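Probable enoyl-CoA hydratase/isomerase (Mycobacterium abscessus, PDB 3SWX) probably acts as an enoyl-CoA hydratase or isomerase of the crotonase family, transforming acyl-CoA thioesters. Local coordinates at residues Leu11-Asp16 with Ala42-Glu47; Arg153-Ala158 with Asn162-Met167; Asp174-His179 with Gln185-Val190. All coordinates share one frame; numbering follows the deposited sequence.

Contact 1: Leu11-Asp16 with Ala42-Glu47; sequences LRIRRD and ALALGE
Leu11 and Ile13 meet Ala44 through methyl groups alone, while the flat groups of this contact, the guanidiniums of Arg12 and Arg14, lie on the other side of the strand from the helix. They lie face to face, each central carbon over the middle of the other group, with Arg12 CZ 3.7 Å from Arg14 CZ. Acceptors hold both ends: Arg12 NH1 forms a salt bridge with Glu62, and Arg14 NH2 bonds to the hydroxyl of Tyr60.

On the helix side the contact is small, 81 Å² in all, and wholly apolar. Ala44 CB meets two branch ends on its strand-facing side, 4.0 Å from Leu11 CD1 and 3.9 Å from Ile13 CD1. In Ile13, chi1 (-70°) puts CG1 on the helix side, and the extended chi2 (-152°) carries CD1 on to Ala44 CB.

Strand 11-16 is the outermost strand of the six-stranded sheet at this end and runs antiparallel to strand 19-24. Helix 35-50 connects strand 19-24 to its parallel neighbour 56-61 in a beta-alpha-beta crossover. It also packs on strand 19-24, through Leu45 on Ile22. Arg15 reaches Asp51, just past the helix end.

Contact 2: Arg153-Ala158 with Asn162-Met167; sequences RFPRTA and NAMRWM
Ala158 O, near the end of helix 150-158, is gripped twice. Asn162 ND2 donates to it at 3.1 Å, nearly in line with the carbonyl bond but tilted from the asparagine amide plane; the N-H...O angle is 147°. A water also donates to this oxygen and accepts from the backbone N of Asn162, at 3.0 Å from that atom. The asparagine thus ties the two helices together through its side chain and, by way of the water, its main chain. Its OD1 accepts from Gln185 NE2 of the second subunit.

The helix segments run at 136° to each other, with their axes 8.6 Å apart at the closest point. The small Ala163 packs directly on the first helix: its CB lies 3.4 Å from Pro155 N, at the kink. Ala163 CA stands over one face of the Phe154 ring, 4.0 Å from the ring centroid, in a CH-pi contact. Phe154 CG is opposite its own backbone N (chi1 -158°), which turns the ring toward the second helix. Met167 passes alongside in the reverse direction. Its CG comes 3.6 Å from Phe154 CD2, its sulfur makes an oblique Met-aromatic contact with the ring, and its CE reaches Pro155 CG at 4.0 Å. Trp166 CD1 lies near Phe154 CZ.

Helix 116-123 also touches Phe154, through Leu122. The chemistry is an apolar packing of two successive helices with a polar link near the turn between them. Asn162 extends that link to the next subunit of the trimer.

Contact 3: Asp174-His179 with Gln185-Val190; sequences DAVEAH and QEIVPV
Helix 175-179 and strand 186-188 run nearly antiparallel, at 157°, with their axes 8.7 Å apart and their closest alpha carbons, His179 CA and Gln185 CA, 6.0 Å apart. Ile187 carries most of the packing from the strand. Its CD1 end presses on the backbone of the first helical turn, 3.5 Å from Ala175 O and 3.9 Å from Val176 CA. The same methyl lies 3.7 Å from His179 CB and 4.1 Å from Ala175 CB. With CG1 beside the backbone N (chi1 -55°) and the chain then extended at chi2, CD1 reaches the helix. The isoleucine therefore fits between residues one turn apart.

His179 reaches back toward the start of the strand. Its CG is opposite the backbone N, and the ring brings CE1 to 3.3 Å from Gln185 O, which lies at the ring edge near its plane. The neighbouring ring atom ND1 is hydrogen-bonded to the carbonyl oxygen of Val184. That bond limits the rotation of the imidazole and sets its edge against the chain entering the strand.

The helix start is capped. Asp174 OD1, at the N-cap, accepts from Glu177 N at 3.0 Å, and the bond is nearly straight at 169°. Glu177 in turn forms a salt bridge with Arg180 in the next turn.

Strand 186-188 is the outermost strand at its end of the six-stranded sheet and pairs in parallel with strand 126-130. Gln185 joins that pairing through backbone hydrogen bonding to Val127. Its side-chain OE1 also accepts from Val127 N. Glu186 and Val188 rest on Thr196 of helix 193-205. Helix 175-180 follows directly on the short strand 173-174, an edge of the smaller three-stranded sheet.

The contacts follow one another along the chain in numerical order. Contacts 1 and 3 involve the two outermost strands of the six-stranded sheet, 11-16 and 186-188, and their centres are 25 Å apart. Contact 2 joins two helices away from that sheet. Its centre is 29 Å from that of contact 1, on the opposite side of the chain's centre, and about 11 Å separates their nearest atoms. Contacts 2 and 3, with centres 16 Å apart, touch: Trp166 NE1 is 3.2 Å from Glu177 OE2, a probable hydrogen bond. Asn162 of contact 2 also bonds to Gln185 of contact 3 in another subunit, consistent with a part in trimer assembly for this region.

Contact 1: Leu11-Asp16 with Ala42-Glu47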
loop_
_atom_site.group_PDB
_atom_site.type_symbol
_atom_site.label_atom_id
_atom_site.label_comp_id
_atom_site.label_asym_id
_atom_site.label_seq_id
_atom_site.Cartn_x
_atom_site.Cartn_y
_atom_site.Cartn_z
ATOM N N LEU B 11 2.538 -4.640 -33.915
ATOM C CA LEU B 11 1.378 -4.135 -33.173
ATOM C C LEU B 11 0.175 -3.923 -34.082
ATOM O O LEU B 11 0.326 -3.476 -35.213
ATOM C CB LEU B 11 1.689 -2.791 -32.521
ATOM C CG LEU B 11 2.971 -2.722 -31.721
ATOM C CD1 LEU B 11 3.251 -1.263 -31.344
ATOM C CD2 LEU B 11 2.803 -3.617 -30.521
ATOM N N ARG B 12 -1.006 -4.221 -33.551
ATOM C CA ARG B 12 -2.241 -3.911 -34.201
ATOM C C ARG B 12 -2.832 -2.678 -33.517
ATOM O O ARG B 12 -3.189 -2.724 -32.327
ATOM C CB ARG B 12 -3.212 -5.087 -34.086
ATOM C CG ARG B 12 -4.537 -4.831 -34.771
ATOM C CD ARG B 12 -5.578 -5.817 -34.306
ATOM N NE ARG B 12 -6.820 -5.661 -35.051
ATOM C CZ ARG B 12 -7.908 -6.399 -34.869
ATOM N NH1 ARG B 12 -7.930 -7.366 -33.961
ATOM N NH2 ARG B 12 -8.992 -6.167 -35.591
ATOM N N ILE B 13 -2.938 -1.587 -34.261
ATOM C CA ILE B 13 -3.406 -0.343 -33.706
ATOM C C ILE B 13 -4.740 0.090 -34.306
ATOM O O ILE B 13 -4.928 0.050 -35.522
ATOM C CB ILE B 13 -2.327 0.760 -33.880
ATOM C CG1 ILE B 13 -1.141 0.440 -32.945
ATOM C CG2 ILE B 13 -2.921 2.148 -33.600
ATOM C CD1 ILE B 13 -0.358 1.623 -32.470
ATOM N N ARG B 14 -5.660 0.500 -33.440
ATOM C CA ARG B 14 -6.915 1.076 -33.868
ATOM C C ARG B 14 -7.251 2.234 -32.960
ATOM O O ARG B 14 -6.702 2.323 -31.844
ATOM C CB ARG B 14 -8.047 0.045 -33.781
ATOM C CG ARG B 14 -7.863 -1.195 -34.636
ATOM C CD ARG B 14 -8.856 -2.265 -34.255
ATOM N NE ARG B 14 -8.393 -3.069 -33.125
ATOM C CZ ARG B 14 -9.149 -3.924 -32.433
ATOM N NH1 ARG B 14 -10.429 -4.091 -32.713
ATOM N NH2 ARG B 14 -8.619 -4.612 -31.435
ATOM N N ARG B 15 -8.155 3.093 -33.439
ATOM C CA ARG B 15 -8.712 4.208 -32.665
ATOM C C ARG B 15 -10.213 4.092 -32.553
ATOM O O ARG B 15 -10.897 3.843 -33.541
ATOM C CB ARG B 15 -8.461 5.532 -33.361
ATOM C CG ARG B 15 -7.089 6.057 -33.285
ATOM C CD ARG B 15 -7.121 7.531 -33.617
ATOM N NE ARG B 15 -5.780 8.092 -33.673
ATOM C CZ ARG B 15 -5.490 9.377 -33.474
ATOM N NH1 ARG B 15 -6.437 10.272 -33.183
ATOM N NH2 ARG B 15 -4.235 9.766 -33.559
ATOM N N ASP B 16 -10.714 4.306 -31.350
ATOM C CA ASP B 16 -12.126 4.347 -31.067
ATOM C C ASP B 16 -12.365 5.701 -30.416
ATOM O O ASP B 16 -12.335 5.848 -29.174
ATOM C CB ASP B 16 -12.480 3.178 -30.137
ATOM C CG ASP B 16 -13.959 3.090 -29.811
ATOM O OD1 ASP B 16 -14.763 3.814 -30.429
ATOM O OD2 ASP B 16 -14.301 2.266 -28.926
ATOM N N ALA B 42 7.363 1.158 -27.662
ATOM C CA ALA B 42 7.952 2.436 -27.232
ATOM C C ALA B 42 7.514 3.603 -28.114
ATOM O O ALA B 42 7.100 4.653 -27.607
ATOM C CB ALA B 42 9.495 2.336 -27.172
ATOM N N LEU B 43 7.571 3.416 -29.429
ATOM C CA LEU B 43 7.149 4.465 -30.366
ATOM C C LEU B 43 5.653 4.758 -30.243
ATOM O O LEU B 43 5.247 5.931 -30.138
ATOM C CB LEU B 43 7.494 4.093 -31.811
ATOM C CG LEU B 43 8.993 4.117 -32.144
ATOM C CD1 LEU B 43 9.297 3.554 -33.554
ATOM C CD2 LEU B 43 9.543 5.547 -32.014
ATOM N N ALA B 44 4.839 3.703 -30.234
ATOM C CA ALA B 44 3.397 3.854 -30.180
ATOM C C ALA B 44 2.984 4.652 -28.951
ATOM O O ALA B 44 2.168 5.577 -29.043
ATOM C CB ALA B 44 2.706 2.486 -30.201
ATOM N N LEU B 45 3.578 4.325 -27.809
ATOM C CA LEU B 45 3.264 5.023 -26.566
ATOM C C LEU B 45 3.796 6.446 -26.564
ATOM O O LEU B 45 3.176 7.340 -25.993
ATOM C CB LEU B 45 3.752 4.227 -25.366
ATOM C CG LEU B 45 2.993 2.911 -25.133
ATOM C CD1 LEU B 45 3.584 2.150 -23.958
ATOM C CD2 LEU B 45 1.490 3.162 -24.925
ATOM N N GLY B 46 4.924 6.674 -27.233
ATOM C CA GLY B 46 5.458 8.045 -27.393
ATOM C C GLY B 46 4.558 8.892 -28.283
ATOM O O GLY B 46 4.278 10.054 -27.987
ATOM N N GLU B 47 4.094 8.292 -29.377
ATOM C CA GLU B 47 3.073 8.905 -30.229
ATOM C C GLU B 47 1.819 9.236 -29.406
ATOM O O GLU B 47 1.256 10.337 -29.518
ATOM C CB GLU B 47 2.713 7.953 -31.369
ATOM C CG GLU B 47 2.157 8.604 -32.604
ATOM C CD GLU B 47 3.170 8.615 -33.742
ATOM O OE1 GLU B 47 3.557 7.508 -34.201
ATOM O OE2 GLU B 47 3.582 9.728 -34.162
#

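Contact 2: Arg153-Ala158 with Asn162-Met167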
loop_
_atom_site.group_PDB
_atom_site.type_symbol
_atom_site.label_atom_id
_atom_site.label_comp_id
_atom_site.label_asym_id
_atom_site.label_seq_id
_atom_site.Cartn_x
_atom_site.Cartn_y
_atom_site.Cartn_z
ATOM N N ARG B 153 7.072 -1.689 -7.760
ATOM C CA ARG B 153 5.629 -1.514 -7.814
ATOM C C ARG B 153 4.819 -2.643 -7.220
ATOM O O ARG B 153 3.721 -2.400 -6.787
ATOM C CB ARG B 153 5.186 -1.278 -9.258
ATOM C CG ARG B 153 5.829 -0.025 -9.847
ATOM C CD ARG B 153 5.719 0.027 -11.332
ATOM N NE ARG B 153 6.339 1.259 -11.823
ATOM C CZ ARG B 153 6.805 1.447 -13.051
ATOM N NH1 ARG B 153 6.772 0.483 -13.944
ATOM N NH2 ARG B 153 7.349 2.611 -13.362
ATOM N N PHE B 154 5.327 -3.875 -7.255
ATOM C CA PHE B 154 4.560 -5.018 -6.783
ATOM C C PHE B 154 4.399 -4.914 -5.243
ATOM O O PHE B 154 3.280 -5.010 -4.730
ATOM C CB PHE B 154 5.228 -6.325 -7.252
ATOM C CG PHE B 154 4.323 -7.560 -7.309
ATOM C CD1 PHE B 154 3.164 -7.671 -6.588
ATOM C CD2 PHE B 154 4.743 -8.663 -8.042
ATOM C CE1 PHE B 154 2.399 -8.855 -6.632
ATOM C CE2 PHE B 154 3.993 -9.823 -8.101
ATOM C CZ PHE B 154 2.808 -9.919 -7.395
ATOM N N PRO B 155 5.501 -4.667 -4.502
ATOM C CA PRO B 155 5.347 -4.450 -3.061
ATOM C C PRO B 155 4.462 -3.256 -2.682
ATOM O O PRO B 155 3.730 -3.318 -1.691
ATOM C CB PRO B 155 6.798 -4.234 -2.586
ATOM C CG PRO B 155 7.608 -4.916 -3.588
ATOM C CD PRO B 155 6.917 -4.615 -4.884
ATOM N N ARG B 156 4.520 -2.182 -3.463
ATOM C CA ARG B 156 3.681 -1.000 -3.213
ATOM C C ARG B 156 2.200 -1.309 -3.423
ATOM O O ARG B 156 1.381 -0.931 -2.615
ATOM C CB ARG B 156 4.121 0.183 -4.113
ATOM C CG ARG B 156 3.631 1.580 -3.674
ATOM C CD ARG B 156 3.909 2.645 -4.777
ATOM N NE ARG B 156 5.283 2.950 -4.695
ATOM C CZ ARG B 156 6.152 3.156 -5.667
ATOM N NH1 ARG B 156 5.862 3.172 -6.967
ATOM N NH2 ARG B 156 7.373 3.369 -5.257
ATOM N N THR B 157 1.848 -1.994 -4.511
ATOM C CA THR B 157 0.455 -2.361 -4.740
ATOM C C THR B 157 -0.055 -3.488 -3.840
ATOM O O THR B 157 -1.135 -3.394 -3.299
ATOM C CB THR B 157 0.214 -2.781 -6.186
ATOM O OG1 THR B 157 0.674 -1.752 -7.061
ATOM C CG2 THR B 157 -1.267 -3.003 -6.427
ATOM N N ALA B 158 0.700 -4.569 -3.706
ATOM C CA ALA B 158 0.192 -5.790 -3.045
ATOM C C ALA B 158 0.533 -5.879 -1.558
ATOM O O ALA B 158 -0.008 -6.723 -0.829
ATOM C CB ALA B 158 0.728 -7.034 -3.794
ATOM N N ASN B 162 2.801 -10.093 0.178
ATOM C CA ASN B 162 2.077 -10.647 -0.969
ATOM C C ASN B 162 2.930 -10.618 -2.230
ATOM O O ASN B 162 2.934 -11.597 -2.995
ATOM C CB ASN B 162 0.715 -9.946 -1.197
ATOM C CG ASN B 162 -0.337 -10.304 -0.131
ATOM O OD1 ASN B 162 -0.338 -11.397 0.411
ATOM N ND2 ASN B 162 -1.237 -9.375 0.147
ATOM N N ALA B 163 3.684 -9.536 -2.410
ATOM C CA ALA B 163 4.616 -9.418 -3.530
ATOM C C ALA B 163 5.753 -10.439 -3.474
ATOM O O ALA B 163 6.043 -11.122 -4.472
ATOM C CB ALA B 163 5.185 -7.970 -3.635
ATOM N N MET B 164 6.374 -10.573 -2.316
ATOM C CA MET B 164 7.511 -11.498 -2.178
ATOM C C MET B 164 7.133 -12.985 -2.301
ATOM O O MET B 164 7.924 -13.807 -2.768
ATOM C CB MET B 164 8.255 -11.221 -0.877
ATOM C CG MET B 164 8.956 -9.836 -0.850
ATOM S SD MET B 164 10.184 -9.728 -2.190
ATOM C CE MET B 164 10.559 -7.946 -2.175
ATOM N N ARG B 165 5.937 -13.324 -1.848
ATOM C CA ARG B 165 5.396 -14.664 -2.006
ATOM C C ARG B 165 5.489 -15.123 -3.460
ATOM O O ARG B 165 5.798 -16.298 -3.734
ATOM C CB ARG B 165 3.934 -14.685 -1.544
ATOM C CG ARG B 165 3.171 -15.962 -1.881
ATOM C CD ARG B 165 3.811 -17.151 -1.246
ATOM N NE ARG B 165 3.136 -18.393 -1.614
ATOM C CZ ARG B 165 3.487 -19.192 -2.615
ATOM N NH1 ARG B 165 4.501 -18.885 -3.427
ATOM N NH2 ARG B 165 2.797 -20.301 -2.823
ATOM N N TRP B 166 5.216 -14.198 -4.382
ATOM C CA TRP B 166 5.275 -14.496 -5.812
ATOM C C TRP B 166 6.621 -14.160 -6.457
ATOM O O TRP B 166 7.123 -14.955 -7.262
ATOM C CB TRP B 166 4.090 -13.836 -6.566
ATOM C CG TRP B 166 2.801 -14.168 -5.877
ATOM C CD1 TRP B 166 1.950 -13.296 -5.261
ATOM C CD2 TRP B 166 2.242 -15.477 -5.675
ATOM N NE1 TRP B 166 0.881 -13.971 -4.716
ATOM C CE2 TRP B 166 1.044 -15.311 -4.935
ATOM C CE3 TRP B 166 2.635 -16.767 -6.042
ATOM C CZ2 TRP B 166 0.233 -16.390 -4.561
ATOM C CZ3 TRP B 166 1.829 -17.846 -5.657
ATOM C CH2 TRP B 166 0.634 -17.645 -4.939
ATOM N N MET B 167 7.232 -13.028 -6.113
ATOM C CA MET B 167 8.523 -12.681 -6.734
ATOM C C MET B 167 9.699 -13.592 -6.311
ATOM O O MET B 167 10.611 -13.842 -7.114
ATOM C CB MET B 167 8.877 -11.207 -6.482
ATOM C CG MET B 167 7.901 -10.213 -7.119
ATOM S SD MET B 167 8.534 -8.514 -7.104
ATOM C CE MET B 167 8.772 -8.272 -5.345
HETATM O O HOH W 1 1.343 -8.006 1.814
#

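Contact 3: Asp174-His179 with Gln185-Val190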
loop_
_atom_site.group_PDB
_atom_site.type_symbol
_atom_site.label_atom_id
_atom_site.label_comp_id
_atom_site.label_asym_id
_atom_site.label_seq_id
_atom_site.Cartn_x
_atom_site.Cartn_y
_atom_site.Cartn_z
ATOM N N ASP B 174 -3.158 -17.036 -9.954
ATOM C CA ASP B 174 -4.277 -16.864 -10.880
ATOM C C ASP B 174 -4.946 -15.503 -10.756
ATOM O O ASP B 174 -4.562 -14.673 -9.908
ATOM C CB ASP B 174 -5.280 -18.010 -10.715
ATOM C CG ASP B 174 -5.999 -18.000 -9.391
ATOM O OD1 ASP B 174 -5.976 -16.990 -8.662
ATOM O OD2 ASP B 174 -6.614 -19.023 -9.086
ATOM N N ALA B 175 -5.935 -15.267 -11.615
ATOM C CA ALA B 175 -6.646 -13.979 -11.643
ATOM C C ALA B 175 -7.242 -13.623 -10.283
ATOM O O ALA B 175 -7.165 -12.461 -9.879
ATOM C CB ALA B 175 -7.738 -13.970 -12.733
ATOM N N VAL B 176 -7.829 -14.598 -9.585
ATOM C CA VAL B 176 -8.459 -14.317 -8.281
ATOM C C VAL B 176 -7.399 -13.751 -7.317
ATOM O O VAL B 176 -7.624 -12.748 -6.656
ATOM C CB VAL B 176 -9.175 -15.573 -7.671
ATOM C CG1 VAL B 176 -9.606 -15.336 -6.220
ATOM C CG2 VAL B 176 -10.409 -15.967 -8.520
ATOM N N GLU B 177 -6.240 -14.392 -7.258
ATOM C CA GLU B 177 -5.177 -13.933 -6.389
ATOM C C GLU B 177 -4.646 -12.559 -6.846
ATOM O O GLU B 177 -4.439 -11.682 -6.013
ATOM C CB GLU B 177 -4.079 -14.994 -6.320
ATOM C CG GLU B 177 -2.829 -14.596 -5.532
ATOM C CD GLU B 177 -3.043 -14.430 -4.035
ATOM O OE1 GLU B 177 -4.133 -14.768 -3.490
ATOM O OE2 GLU B 177 -2.072 -13.947 -3.400
ATOM N N ALA B 178 -4.474 -12.354 -8.154
ATOM C CA ALA B 178 -3.979 -11.060 -8.672
ATOM C C ALA B 178 -4.923 -9.887 -8.307
ATOM O O ALA B 178 -4.478 -8.760 -8.016
ATOM C CB ALA B 178 -3.735 -11.131 -10.196
ATOM N N HIS B 179 -6.218 -10.191 -8.274
ATOM C CA HIS B 179 -7.261 -9.252 -7.929
ATOM C C HIS B 179 -7.319 -9.014 -6.420
ATOM O O HIS B 179 -7.518 -7.875 -5.972
ATOM C CB HIS B 179 -8.587 -9.805 -8.442
ATOM C CG HIS B 179 -9.777 -8.998 -8.060
ATOM N ND1 HIS B 179 -9.973 -7.712 -8.512
ATOM C CD2 HIS B 179 -10.863 -9.304 -7.314
ATOM C CE1 HIS B 179 -11.123 -7.256 -8.049
ATOM N NE2 HIS B 179 -11.683 -8.201 -7.321
ATOM N N GLN B 185 -7.770 -4.948 -11.289
ATOM C CA GLN B 185 -8.894 -4.176 -10.740
ATOM C C GLN B 185 -10.217 -4.886 -10.926
ATOM O O GLN B 185 -11.143 -4.696 -10.155
ATOM C CB GLN B 185 -8.990 -2.781 -11.363
ATOM C CG GLN B 185 -8.052 -1.767 -10.739
ATOM C CD GLN B 185 -6.609 -2.218 -10.768
ATOM O OE1 GLN B 185 -5.946 -2.166 -11.814
ATOM N NE2 GLN B 185 -6.107 -2.665 -9.615
ATOM N N GLU B 186 -10.316 -5.709 -11.954
ATOM C CA GLU B 186 -11.571 -6.375 -12.230
ATOM C C GLU B 186 -11.309 -7.610 -13.076
ATOM O O GLU B 186 -10.452 -7.599 -13.973
ATOM C CB GLU B 186 -12.537 -5.410 -12.930
ATOM C CG GLU B 186 -13.923 -5.997 -13.134
ATOM C CD GLU B 186 -14.889 -5.065 -13.862
ATOM O OE1 GLU B 186 -14.558 -3.858 -14.092
ATOM O OE2 GLU B 186 -15.992 -5.572 -14.205
ATOM N N ILE B 187 -12.030 -8.679 -12.733
ATOM C CA ILE B 187 -12.021 -9.907 -13.477
ATOM C C ILE B 187 -13.366 -10.062 -14.197
ATOM O O ILE B 187 -14.428 -9.962 -13.578
ATOM C CB ILE B 187 -11.839 -11.126 -12.567
ATOM C CG1 ILE B 187 -10.585 -11.004 -11.689
ATOM C CG2 ILE B 187 -11.780 -12.423 -13.414
ATOM C CD1 ILE B 187 -10.580 -12.027 -10.566
ATOM N N VAL B 188 -13.295 -10.342 -15.496
ATOM C CA VAL B 188 -14.477 -10.474 -16.342
ATOM C C VAL B 188 -14.482 -11.829 -17.056
ATOM O O VAL B 188 -13.465 -12.541 -17.049
ATOM C CB VAL B 188 -14.511 -9.350 -17.385
ATOM C CG1 VAL B 188 -14.597 -7.977 -16.685
ATOM C CG2 VAL B 188 -13.284 -9.427 -18.316
ATOM N N PRO B 189 -15.631 -12.200 -17.664
ATOM C CA PRO B 189 -15.712 -13.491 -18.353
ATOM C C PRO B 189 -14.750 -13.625 -19.527
ATOM O O PRO B 189 -14.289 -12.619 -20.081
ATOM C CB PRO B 189 -17.172 -13.546 -18.827
ATOM C CG PRO B 189 -17.914 -12.724 -17.787
ATOM C CD PRO B 189 -16.959 -11.570 -17.540
ATOM N N VAL B 190 -14.459 -14.878 -19.889
ATOM C CA VAL B 190 -13.500 -15.211 -20.939
ATOM C C VAL B 190 -13.687 -14.329 -22.176
ATOM O O VAL B 190 -14.782 -14.188 -22.674
ATOM C CB VAL B 190 -13.563 -16.738 -21.312
ATOM C CG1 VAL B 190 -14.981 -17.210 -21.364
ATOM C CG2 VAL B 190 -12.853 -17.017 -22.641
#